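Local atomic coordinates of ATP-dependent RNA helicase HrpB (PDB entry 6EUD), a protein that hydrolyses ATP to ADP and phosphate and belongs to the DEAH/RHA group of RNA helicases, with single-stranded RNA as its nucleic acid partner. Residues S241-C246 against G267-V272; T305-L310 against P538-G543; L730-Q735 against L755-P760. All coordinates share one frame; numbering follows the deposited sequence.

Interaction 1 of 3, residues S241-C246 against G267-V272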
ATOM      1  N   SER A 241     -24.868 -23.427 -34.121  1.00 63.78           N
ATOM      2  CA  SER A 241     -25.936 -22.480 -34.442  1.00 63.45           C
ATOM      3  C   SER A 241     -26.889 -22.301 -33.267  1.00 60.18           C
ATOM      4  O   SER A 241     -27.620 -21.310 -33.198  1.00 54.66           O
ATOM      5  CB  SER A 241     -26.707 -22.945 -35.694  1.00 60.27           C
ATOM      6  OG  SER A 241     -27.156 -24.287 -35.559  1.00 58.78           O
ATOM      7  N   ASP A 242     -26.863 -23.263 -32.344  1.00 59.38           N
ATOM      8  CA  ASP A 242     -27.743 -23.239 -31.184  1.00 59.73           C
ATOM      9  C   ASP A 242     -27.170 -22.398 -30.030  1.00 58.86           C
ATOM     10  O   ASP A 242     -27.857 -22.134 -29.041  1.00 58.90           O
ATOM     11  CB  ASP A 242     -28.024 -24.668 -30.706  1.00 58.09           C
ATOM     12  CG  ASP A 242     -26.772 -25.403 -30.305  1.00 59.07           C
ATOM     13  OD1 ASP A 242     -25.689 -25.045 -30.808  1.00 60.69           O
ATOM     14  OD2 ASP A 242     -26.867 -26.339 -29.484  1.00 58.32           O
ATOM     15  N   VAL A 243     -25.917 -21.970 -30.156  1.00 53.53           N
ATOM     16  CA  VAL A 243     -25.278 -21.251 -29.062  1.00 49.30           C
ATOM     17  C   VAL A 243     -25.449 -19.747 -29.202  1.00 49.84           C
ATOM     18  O   VAL A 243     -25.006 -19.139 -30.175  1.00 51.76           O
ATOM     19  CB  VAL A 243     -23.778 -21.569 -28.954  1.00 45.53           C
ATOM     20  CG1 VAL A 243     -23.166 -20.777 -27.824  1.00 47.34           C
ATOM     21  CG2 VAL A 243     -23.566 -23.047 -28.721  1.00 46.64           C
ATOM     22  N   LEU A 244     -26.097 -19.167 -28.204  1.00 48.78           N
ATOM     23  CA  LEU A 244     -26.324 -17.737 -28.110  1.00 50.60           C
ATOM     24  C   LEU A 244     -25.284 -17.068 -27.199  1.00 48.88           C
ATOM     25  O   LEU A 244     -25.176 -17.390 -26.014  1.00 45.58           O
ATOM     26  CB  LEU A 244     -27.741 -17.490 -27.593  1.00 57.84           C
ATOM     27  CG  LEU A 244     -28.238 -16.070 -27.394  1.00 62.05           C
ATOM     28  CD1 LEU A 244     -28.178 -15.340 -28.712  1.00 66.16           C
ATOM     29  CD2 LEU A 244     -29.661 -16.136 -26.880  1.00 62.09           C
ATOM     30  N   LEU A 245     -24.516 -16.140 -27.766  1.00 48.79           N
ATOM     31  CA  LEU A 245     -23.506 -15.415 -27.009  1.00 44.66           C
ATOM     32  C   LEU A 245     -24.064 -14.177 -26.331  1.00 45.80           C
ATOM     33  O   LEU A 245     -24.663 -13.320 -26.974  1.00 48.63           O
ATOM     34  CB  LEU A 245     -22.343 -15.022 -27.915  1.00 42.71           C
ATOM     35  CG  LEU A 245     -21.542 -16.195 -28.475  1.00 48.90           C
ATOM     36  CD1 LEU A 245     -20.305 -15.701 -29.224  1.00 49.96           C
ATOM     37  CD2 LEU A 245     -21.152 -17.166 -27.365  1.00 48.27           C
ATOM     38  N   CYS A 246     -23.822 -14.078 -25.027  1.00 44.20           N
ATOM     39  CA  CYS A 246     -24.377 -13.006 -24.206  1.00 41.06           C
ATOM     40  C   CYS A 246     -23.344 -12.351 -23.327  1.00 42.51           C
ATOM     41  O   CYS A 246     -23.129 -12.797 -22.206  1.00 46.55           O
ATOM     42  CB  CYS A 246     -25.494 -13.542 -23.309  1.00 40.43           C
ATOM     43  SG  CYS A 246     -26.717 -14.508 -24.178  1.00 48.73           S
ATOM     44  N   GLY A 267     -34.751 -24.524 -27.022  1.00 56.63           N
ATOM     45  CA  GLY A 267     -34.007 -25.093 -28.132  1.00 57.43           C
ATOM     46  C   GLY A 267     -32.562 -24.635 -28.204  1.00 59.43           C
ATOM     47  O   GLY A 267     -31.768 -25.165 -28.988  1.00 60.70           O
ATOM     48  N   MET A 268     -32.209 -23.651 -27.387  1.00 56.55           N
ATOM     49  CA  MET A 268     -30.866 -23.101 -27.448  1.00 52.73           C
ATOM     50  C   MET A 268     -30.172 -23.055 -26.083  1.00 45.26           C
ATOM     51  O   MET A 268     -30.789 -23.252 -25.043  1.00 44.26           O
ATOM     52  CB  MET A 268     -30.918 -21.706 -28.068  1.00 54.40           C
ATOM     53  CG  MET A 268     -31.419 -21.706 -29.521  1.00 54.47           C
ATOM     54  SD  MET A 268     -31.149 -20.104 -30.272  1.00 82.24           S
ATOM     55  CE  MET A 268     -31.950 -19.050 -29.069  1.00 74.45           C
ATOM     56  N   ARG A 269     -28.871 -22.824 -26.111  1.00 40.50           N
ATOM     57  CA  ARG A 269     -28.063 -22.703 -24.908  1.00 39.53           C
ATOM     58  C   ARG A 269     -27.309 -21.391 -24.989  1.00 36.54           C
ATOM     59  O   ARG A 269     -27.060 -20.903 -26.082  1.00 41.38           O
ATOM     60  CB  ARG A 269     -27.096 -23.886 -24.782  1.00 40.58           C
ATOM     61  CG  ARG A 269     -26.105 -23.997 -25.943  1.00 40.81           C
ATOM     62  CD  ARG A 269     -25.496 -25.383 -26.063  1.00 38.75           C
ATOM     63  NE  ARG A 269     -24.856 -25.810 -24.829  1.00 36.34           N
ATOM     64  CZ  ARG A 269     -23.910 -26.737 -24.772  1.00 36.79           C
ATOM     65  NH1 ARG A 269     -23.495 -27.318 -25.889  1.00 36.56           N
ATOM     66  NH2 ARG A 269     -23.371 -27.081 -23.605  1.00 36.55           N
ATOM     67  N   LYS A 270     -26.932 -20.821 -23.853  1.00 33.76           N
ATOM     68  CA  LYS A 270     -26.208 -19.552 -23.863  1.00 33.90           C
ATOM     69  C   LYS A 270     -24.827 -19.630 -23.223  1.00 37.05           C
ATOM     70  O   LYS A 270     -24.595 -20.384 -22.277  1.00 40.91           O
ATOM     71  CB  LYS A 270     -27.035 -18.464 -23.163  1.00 38.36           C
ATOM     72  CG  LYS A 270     -27.205 -18.701 -21.679  1.00 43.18           C
ATOM     73  CD  LYS A 270     -28.028 -17.614 -20.988  1.00 46.58           C
ATOM     74  CE  LYS A 270     -28.099 -17.921 -19.498  1.00 43.47           C
ATOM     75  NZ  LYS A 270     -28.885 -16.950 -18.725  1.00 43.99           N
ATOM     76  N   VAL A 271     -23.907 -18.840 -23.765  1.00 36.51           N
ATOM     77  CA  VAL A 271     -22.643 -18.568 -23.117  1.00 33.76           C
ATOM     78  C   VAL A 271     -22.669 -17.146 -22.587  1.00 34.75           C
ATOM     79  O   VAL A 271     -22.769 -16.199 -23.355  1.00 41.41           O
ATOM     80  CB  VAL A 271     -21.454 -18.734 -24.068  1.00 32.03           C
ATOM     81  CG1 VAL A 271     -20.147 -18.338 -23.357  1.00 25.72           C
ATOM     82  CG2 VAL A 271     -21.392 -20.167 -24.595  1.00 30.49           C
ATOM     83  N   VAL A 272     -22.586 -17.000 -21.275  1.00 29.67           N
ATOM     84  CA  VAL A 272     -22.559 -15.685 -20.679  1.00 32.77           C
ATOM     85  C   VAL A 272     -21.119 -15.330 -20.379  1.00 34.59           C
ATOM     86  O   VAL A 272     -20.432 -16.032 -19.641  1.00 39.02           O
ATOM     87  CB  VAL A 272     -23.416 -15.610 -19.400  1.00 26.87           C
ATOM     88  CG1 VAL A 272     -23.334 -14.245 -18.796  1.00 29.30           C
ATOM     89  CG2 VAL A 272     -24.851 -15.922 -19.721  1.00 31.08           C
TER
HETATM   90  O   HOH W   1     -24.108 -26.783 -28.791  1.00 49.23           O
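V243 and R269 pair across two parallel strands, 243-246 and 269-272. Four backbone bonds join the two segments, the first from R269 N to D242 O just ahead of the strand, and L244 N to R269 O is nearly straight at 2.9 Å. From CB, which points to the face of V243, L245 and V271, R269 places CG between the backbone N and the carbonyl carbon (chi1 61°), 3.9 Å from V243 CG2. CD lies 3.8 Å from D242 OD2 and also touches the same valine methyl, and the chain then bends at chi3; NE is hydrogen-bonded too. At the tip, NH1 donates to a water in the guanidinium plane (3.0 Å), and that water donates to D242 OD2 at 2.9 Å, linking the opposite charges through solvent. NH1 also reaches the carbonyl of L211, and NH2 those of E214 and G216; a long arginine suits this place because its aliphatic part packs on valine while its tip serves carbonyls. An alanine here would probably leave these carbonyls and the water without this donor and open a gap beside V243 CG2. V271 CB meets L245 CD2 at 3.7 Å, both side chains lying against L235 of helix 225-236. On the reverse face C246 and V272 meet helix 256-261, which links the strands into a beta-alpha-beta unit of the second RecA-like helicase domain.

Interaction 2 of 3, residues T305-L310 against P538-G543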
ATOM      1  N   THR A 305       5.589   5.483  -6.849  1.00 48.91           N
ATOM      2  CA  THR A 305       5.132   6.433  -7.857  1.00 43.46           C
ATOM      3  C   THR A 305       3.953   7.279  -7.374  1.00 41.48           C
ATOM      4  O   THR A 305       3.626   8.289  -7.981  1.00 42.14           O
ATOM      5  CB  THR A 305       4.716   5.716  -9.158  1.00 40.70           C
ATOM      6  OG1 THR A 305       3.587   4.870  -8.908  1.00 40.83           O
ATOM      7  CG2 THR A 305       5.861   4.877  -9.702  1.00 42.31           C
ATOM      8  N   GLY A 306       3.317   6.858  -6.286  1.00 40.03           N
ATOM      9  CA  GLY A 306       2.057   7.439  -5.861  1.00 37.03           C
ATOM     10  C   GLY A 306       0.922   7.200  -6.836  1.00 37.65           C
ATOM     11  O   GLY A 306      -0.111   7.851  -6.738  1.00 37.01           O
ATOM     12  N   LEU A 307       1.099   6.271  -7.780  1.00 38.57           N
ATOM     13  CA  LEU A 307       0.053   6.017  -8.769  1.00 39.18           C
ATOM     14  C   LEU A 307      -0.707   4.735  -8.464  1.00 38.24           C
ATOM     15  O   LEU A 307      -0.177   3.794  -7.870  1.00 37.04           O
ATOM     16  CB  LEU A 307       0.629   5.964 -10.186  1.00 37.06           C
ATOM     17  CG  LEU A 307       1.242   7.278 -10.680  1.00 43.21           C
ATOM     18  CD1 LEU A 307       1.687   7.134 -12.134  1.00 45.74           C
ATOM     19  CD2 LEU A 307       0.270   8.474 -10.513  1.00 32.44           C
ATOM     20  N   THR A 308      -1.977   4.730  -8.839  1.00 38.03           N
ATOM     21  CA  THR A 308      -2.765   3.524  -8.779  1.00 43.70           C
ATOM     22  C   THR A 308      -2.928   2.977 -10.194  1.00 49.54           C
ATOM     23  O   THR A 308      -3.305   3.708 -11.116  1.00 48.91           O
ATOM     24  CB  THR A 308      -4.139   3.778  -8.138  1.00 42.92           C
ATOM     25  OG1 THR A 308      -3.948   4.337  -6.831  1.00 39.53           O
ATOM     26  CG2 THR A 308      -4.945   2.456  -8.021  1.00 26.10           C
ATOM     27  N   ARG A 309      -2.612   1.699 -10.369  1.00 55.39           N
ATOM     28  CA  ARG A 309      -2.759   1.038 -11.670  1.00 57.48           C
ATOM     29  C   ARG A 309      -3.752  -0.111 -11.596  1.00 52.60           C
ATOM     30  O   ARG A 309      -4.062  -0.602 -10.508  1.00 49.30           O
ATOM     31  CB  ARG A 309      -1.401   0.540 -12.162  1.00 61.53           C
ATOM     32  CG  ARG A 309      -0.581  -0.093 -11.065  1.00 69.32           C
ATOM     33  CD  ARG A 309       0.711  -0.636 -11.605  1.00 77.42           C
ATOM     34  NE  ARG A 309       1.593  -1.093 -10.538  1.00 85.21           N
ATOM     35  CZ  ARG A 309       2.144  -2.301 -10.507  1.00 93.00           C
ATOM     36  NH1 ARG A 309       1.897  -3.159 -11.485  1.00 96.76           N
ATOM     37  NH2 ARG A 309       2.942  -2.652  -9.507  1.00 96.54           N
ATOM     38  N   LEU A 310      -4.287  -0.490 -12.755  1.00 51.30           N
ATOM     39  CA  LEU A 310      -5.027  -1.736 -12.906  1.00 49.62           C
ATOM     40  C   LEU A 310      -4.060  -2.838 -13.285  1.00 50.23           C
ATOM     41  O   LEU A 310      -3.482  -2.798 -14.363  1.00 48.55           O
ATOM     42  CB  LEU A 310      -6.114  -1.623 -13.969  1.00 46.43           C
ATOM     43  CG  LEU A 310      -7.355  -0.862 -13.537  1.00 54.66           C
ATOM     44  CD1 LEU A 310      -8.441  -0.961 -14.598  1.00 58.83           C
ATOM     45  CD2 LEU A 310      -7.857  -1.375 -12.196  1.00 58.24           C
ATOM     46  N   PRO A 538      -1.576  15.664 -13.960  1.00 42.94           N
ATOM     47  CA  PRO A 538      -2.276  15.112 -12.798  1.00 45.68           C
ATOM     48  C   PRO A 538      -2.809  13.690 -13.016  1.00 45.07           C
ATOM     49  O   PRO A 538      -2.818  12.907 -12.071  1.00 45.82           O
ATOM     50  CB  PRO A 538      -3.421  16.116 -12.572  1.00 40.44           C
ATOM     51  CG  PRO A 538      -3.584  16.813 -13.831  1.00 44.24           C
ATOM     52  CD  PRO A 538      -2.229  16.889 -14.454  1.00 41.22           C
ATOM     53  N   LEU A 539      -3.230  13.363 -14.231  1.00 46.21           N
ATOM     54  CA  LEU A 539      -3.804  12.045 -14.499  1.00 50.44           C
ATOM     55  C   LEU A 539      -2.860  11.143 -15.311  1.00 51.09           C
ATOM     56  O   LEU A 539      -2.498  11.453 -16.453  1.00 52.07           O
ATOM     57  CB  LEU A 539      -5.141  12.200 -15.225  1.00 55.70           C
ATOM     58  CG  LEU A 539      -6.140  11.059 -15.083  1.00 57.43           C
ATOM     59  CD1 LEU A 539      -6.413  10.781 -13.624  1.00 58.42           C
ATOM     60  CD2 LEU A 539      -7.411  11.417 -15.805  1.00 61.65           C
ATOM     61  N   LEU A 540      -2.488  10.016 -14.710  1.00 50.57           N
ATOM     62  CA  LEU A 540      -1.464   9.127 -15.254  1.00 49.89           C
ATOM     63  C   LEU A 540      -1.849   7.660 -15.200  1.00 51.90           C
ATOM     64  O   LEU A 540      -2.256   7.157 -14.144  1.00 54.13           O
ATOM     65  CB  LEU A 540      -0.154   9.303 -14.489  1.00 47.97           C
ATOM     66  CG  LEU A 540       0.516  10.661 -14.558  1.00 48.17           C
ATOM     67  CD1 LEU A 540       1.307  10.931 -13.295  1.00 45.65           C
ATOM     68  CD2 LEU A 540       1.407  10.697 -15.778  1.00 46.86           C
ATOM     69  N   LEU A 541      -1.663   6.966 -16.322  1.00 52.30           N
ATOM     70  CA  LEU A 541      -1.907   5.526 -16.387  1.00 55.76           C
ATOM     71  C   LEU A 541      -0.603   4.729 -16.409  1.00 52.84           C
ATOM     72  O   LEU A 541       0.063   4.626 -17.438  1.00 52.41           O
ATOM     73  CB  LEU A 541      -2.756   5.183 -17.616  1.00 61.53           C
ATOM     74  CG  LEU A 541      -3.055   3.689 -17.806  1.00 65.48           C
ATOM     75  CD1 LEU A 541      -3.667   3.070 -16.539  1.00 67.41           C
ATOM     76  CD2 LEU A 541      -3.969   3.472 -19.010  1.00 63.72           C
ATOM     77  N   GLN A 542      -0.250   4.165 -15.263  1.00 55.01           N
ATOM     78  CA  GLN A 542       0.967   3.372 -15.115  1.00 57.51           C
ATOM     79  C   GLN A 542       0.790   2.008 -15.756  1.00 71.59           C
ATOM     80  O   GLN A 542      -0.106   1.261 -15.364  1.00 75.18           O
ATOM     81  CB  GLN A 542       1.315   3.227 -13.632  1.00 47.28           C
ATOM     82  CG  GLN A 542       2.658   2.623 -13.339  1.00 45.85           C
ATOM     83  CD  GLN A 542       3.075   2.832 -11.889  1.00 44.63           C
ATOM     84  OE1 GLN A 542       2.613   3.760 -11.222  1.00 42.35           O
ATOM     85  NE2 GLN A 542       3.945   1.961 -11.393  1.00 44.44           N
ATOM     86  N   GLY A 543       1.634   1.702 -16.747  1.00 81.43           N
ATOM     87  CA  GLY A 543       1.612   0.422 -17.443  1.00 91.21           C
ATOM     88  C   GLY A 543       1.608  -0.758 -16.488  1.00100.42           C
ATOM     89  O   GLY A 543       0.666  -1.548 -16.466  1.00103.71           O
TER
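T305 and Q542 reach toward each other tip to tip, and the threonine OG1 donates to OE1 at 2.7 Å, in the plane of the amide carbonyl and on a lone pair. This is the tight part. The glutamine's chi1 (-171°) sends CG away from the backbone N, and from the extended chain beyond it OE1 comes to lie 3.1 Å from L307 CB. A glutamine suits the buried spot because its NE2 is also satisfied, by D302 and the carbonyl of S544. T305 OG1 accepts in turn from L307 N at 3.1 Å, an ST turn linking strands 287-302 and 307-314 in an antiparallel hairpin of the second RecA-like domain. The hairpin here meets strand 534-542 of a small sheet, probably the OB-like fold of DEAH/RHA helicases. The two strands approach at 49° and are held through side chains. L307 CD1 packs on L540 CB at 3.7 Å, branched leucines filling the apolar inner side. Toward solvent the fit is looser: R309 lies across Q542, guanidinium and amide planes 18° apart; NE and Q542 NE2, both donors, stay 3.9 Å apart, and the closer touch is R309 CB on Q542 O at 3.5 Å.

Interaction 3 of 3, residues L730-Q735 against L755-P760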
ATOM      1  N   LEU A 730      41.195 -12.934  19.267  1.00 33.97           N
ATOM      2  CA  LEU A 730      42.285 -12.443  20.083  1.00 33.71           C
ATOM      3  C   LEU A 730      43.548 -13.252  19.817  1.00 35.30           C
ATOM      4  O   LEU A 730      43.638 -14.419  20.214  1.00 38.92           O
ATOM      5  CB  LEU A 730      41.905 -12.523  21.558  1.00 35.86           C
ATOM      6  CG  LEU A 730      42.885 -11.880  22.525  1.00 35.93           C
ATOM      7  CD1 LEU A 730      42.452 -10.460  22.859  1.00 35.48           C
ATOM      8  CD2 LEU A 730      42.982 -12.732  23.748  1.00 32.39           C
ATOM      9  N   ALA A 731      44.519 -12.636  19.144  1.00 33.91           N
ATOM     10  CA  ALA A 731      45.782 -13.295  18.838  1.00 35.83           C
ATOM     11  C   ALA A 731      46.740 -13.099  19.993  1.00 39.79           C
ATOM     12  O   ALA A 731      47.160 -11.976  20.271  1.00 44.27           O
ATOM     13  CB  ALA A 731      46.362 -12.760  17.557  1.00 32.80           C
ATOM     14  N   VAL A 732      47.075 -14.187  20.678  1.00 33.69           N
ATOM     15  CA  VAL A 732      47.858 -14.090  21.913  1.00 34.04           C
ATOM     16  C   VAL A 732      48.789 -15.283  22.076  1.00 40.08           C
ATOM     17  O   VAL A 732      48.411 -16.414  21.778  1.00 43.89           O
ATOM     18  CB  VAL A 732      46.935 -13.998  23.167  1.00 41.74           C
ATOM     19  CG1 VAL A 732      46.014 -15.209  23.250  1.00 42.26           C
ATOM     20  CG2 VAL A 732      47.747 -13.875  24.436  1.00 41.67           C
ATOM     21  N   ARG A 733      50.005 -15.043  22.549  1.00 40.01           N
ATOM     22  CA  ARG A 733      50.903 -16.154  22.848  1.00 43.53           C
ATOM     23  C   ARG A 733      50.288 -17.023  23.945  1.00 41.85           C
ATOM     24  O   ARG A 733      49.839 -16.527  24.975  1.00 40.71           O
ATOM     25  CB  ARG A 733      52.282 -15.648  23.264  1.00 46.00           C
ATOM     26  CG  ARG A 733      53.014 -14.891  22.170  1.00 47.52           C
ATOM     27  CD  ARG A 733      54.310 -14.287  22.689  1.00 50.50           C
ATOM     28  NE  ARG A 733      54.046 -13.333  23.758  1.00 52.77           N
ATOM     29  CZ  ARG A 733      54.984 -12.760  24.503  1.00 55.35           C
ATOM     30  NH1 ARG A 733      56.267 -13.038  24.294  1.00 57.06           N
ATOM     31  NH2 ARG A 733      54.637 -11.904  25.451  1.00 54.22           N
ATOM     32  N   MET A 734      50.245 -18.321  23.688  1.00 46.52           N
ATOM     33  CA  MET A 734      49.665 -19.290  24.605  1.00 45.68           C
ATOM     34  C   MET A 734      50.212 -19.131  26.015  1.00 48.74           C
ATOM     35  O   MET A 734      49.464 -19.185  26.984  1.00 50.72           O
ATOM     36  CB  MET A 734      49.930 -20.703  24.101  1.00 45.88           C
ATOM     37  CG  MET A 734      49.330 -21.799  24.962  1.00 48.00           C
ATOM     38  SD  MET A 734      49.624 -23.450  24.290  1.00 59.48           S
ATOM     39  CE  MET A 734      51.404 -23.592  24.416  1.00 51.74           C
ATOM     40  N   GLN A 735      51.516 -18.907  26.117  1.00 47.57           N
ATOM     41  CA  GLN A 735      52.181 -18.788  27.417  1.00 52.34           C
ATOM     42  C   GLN A 735      51.527 -17.704  28.305  1.00 49.89           C
ATOM     43  O   GLN A 735      51.533 -17.811  29.538  1.00 50.68           O
ATOM     44  CB  GLN A 735      53.684 -18.500  27.212  1.00 52.64           C
ATOM     45  CG  GLN A 735      53.971 -17.130  26.617  1.00 59.23           C
ATOM     46  CD  GLN A 735      55.067 -17.129  25.566  1.00 65.01           C
ATOM     47  OE1 GLN A 735      55.407 -18.163  25.004  1.00 71.02           O
ATOM     48  NE2 GLN A 735      55.608 -15.953  25.282  1.00 64.81           N
ATOM     49  N   LEU A 755      40.294 -17.434  20.542  1.00 33.61           N
ATOM     50  CA  LEU A 755      41.704 -17.284  20.889  1.00 38.15           C
ATOM     51  C   LEU A 755      42.577 -17.867  19.800  1.00 38.93           C
ATOM     52  O   LEU A 755      42.487 -19.050  19.465  1.00 39.16           O
ATOM     53  CB  LEU A 755      42.031 -17.977  22.213  1.00 34.68           C
ATOM     54  CG  LEU A 755      41.256 -17.587  23.468  1.00 40.34           C
ATOM     55  CD1 LEU A 755      41.827 -18.323  24.684  1.00 35.36           C
ATOM     56  CD2 LEU A 755      41.339 -16.081  23.641  1.00 36.64           C
ATOM     57  N   GLU A 756      43.425 -17.029  19.236  1.00 41.11           N
ATOM     58  CA  GLU A 756      44.421 -17.533  18.318  1.00 41.19           C
ATOM     59  C   GLU A 756      45.718 -17.702  19.091  1.00 40.51           C
ATOM     60  O   GLU A 756      46.510 -16.776  19.243  1.00 44.41           O
ATOM     61  CB  GLU A 756      44.536 -16.600  17.124  1.00 44.18           C
ATOM     62  CG  GLU A 756      43.216 -16.574  16.312  1.00 65.48           C
ATOM     63  CD  GLU A 756      43.130 -15.413  15.315  1.00 64.92           C
ATOM     64  OE1 GLU A 756      43.550 -14.283  15.648  1.00 64.77           O
ATOM     65  OE2 GLU A 756      42.658 -15.632  14.180  1.00 65.63           O
ATOM     66  N   LEU A 757      45.893 -18.905  19.617  1.00 41.96           N
ATOM     67  CA  LEU A 757      46.989 -19.215  20.517  1.00 43.58           C
ATOM     68  C   LEU A 757      48.282 -19.418  19.757  1.00 46.26           C
ATOM     69  O   LEU A 757      48.369 -20.256  18.865  1.00 47.39           O
ATOM     70  CB  LEU A 757      46.655 -20.449  21.349  1.00 45.70           C
ATOM     71  CG  LEU A 757      45.460 -20.237  22.278  1.00 46.50           C
ATOM     72  CD1 LEU A 757      45.152 -21.469  23.122  1.00 46.72           C
ATOM     73  CD2 LEU A 757      45.746 -19.040  23.167  1.00 46.57           C
ATOM     74  N   LEU A 758      49.289 -18.641  20.124  1.00 45.26           N
ATOM     75  CA  LEU A 758      50.527 -18.576  19.367  1.00 43.60           C
ATOM     76  C   LEU A 758      51.691 -19.101  20.188  1.00 47.84           C
ATOM     77  O   LEU A 758      51.607 -19.199  21.412  1.00 50.39           O
ATOM     78  CB  LEU A 758      50.792 -17.135  18.925  1.00 39.05           C
ATOM     79  CG  LEU A 758      49.603 -16.376  18.319  1.00 41.88           C
ATOM     80  CD1 LEU A 758      49.887 -14.880  18.301  1.00 41.02           C
ATOM     81  CD2 LEU A 758      49.250 -16.845  16.911  1.00 39.87           C
ATOM     82  N   SER A 759      52.766 -19.451  19.497  1.00 46.86           N
ATOM     83  CA  SER A 759      54.041 -19.797  20.116  1.00 52.73           C
ATOM     84  C   SER A 759      54.854 -18.536  20.472  1.00 56.09           C
ATOM     85  O   SER A 759      54.474 -17.434  20.080  1.00 55.20           O
ATOM     86  CB  SER A 759      54.816 -20.688  19.151  1.00 55.90           C
ATOM     87  OG  SER A 759      55.318 -19.900  18.082  1.00 55.84           O
ATOM     88  N   PRO A 760      55.981 -18.687  21.202  1.00 60.47           N
ATOM     89  CA  PRO A 760      56.869 -17.545  21.452  1.00 58.23           C
ATOM     90  C   PRO A 760      57.249 -16.768  20.214  1.00 54.98           C
ATOM     91  O   PRO A 760      57.516 -15.576  20.304  1.00 54.77           O
ATOM     92  CB  PRO A 760      58.112 -18.205  22.035  1.00 59.86           C
ATOM     93  CG  PRO A 760      57.575 -19.361  22.781  1.00 60.40           C
ATOM     94  CD  PRO A 760      56.437 -19.877  21.944  1.00 60.84           C
TER
HETATM   95  O   HOH W   2      53.307 -19.379  23.778  1.00 30.63           O
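L730 to R733 and L755 to L758 form a parallel strand pair in the mixed sheet of the C-terminal region characteristic of HrpB, their axes 25° apart and the connection between them free of helix. L730 O accepts from E756 N at 2.8 Å, V732 N gives to E756 O, V732 O accepts from L758 N, and M734 N closes the series on L758 O at 2.8 Å. V732 is thus bonded through both N and O, while CA-H groups of L755 and L757 lean on the carbonyls of L730 and V732. On one face L730 and L755 lie side by side, CD2 to CD2 at 3.7 Å, and V732 CG1 meets L757 CD2 at 3.8 Å. Branched aliphatic side chains suit this buried layer, where L755 packs on L771 and L757 on F774 of helix 771-776. The other face is more polar: E756, extended beyond CG, brings OE1 to 3.7 Å from A731 CB, and the same oxygen forms a salt bridge with R721. The small alanine lets L758 CD1 come up to its CB as well, while that methyl lies over the V732 backbone, 3.7 Å from V732 N. Past R733 a short 3-10 segment begins and the sheet pairing ends. There a water donates to both Q735 OE1 and L758 O, which is thus gripped twice, and accepts from Q735 N; Q735 OE1 also sits 3.3 Å from P760 CG.

How the interactions relate
Interactions 1 and 3 are both parallel strand pairs with regular backbone bonds and partly buried faces, but they lie in different domains, their centres about 89 Å apart on opposite sides of the chain's centre. An arginine whose tip serves carbonyls beyond the pair marks the first, a layer of leucine and valine the third. Interaction 2 is the most buried and the most central of the three. Although its 305-310 segment belongs to the same sheet as interaction 1, it joins that sheet to a second one, and side chains take over from the backbone ladder. Water bridges polar groups at the margins of interactions 1 and 3, at the start of one pair and the end of the other, while a glutamine amide carries the polar burden of interaction 2.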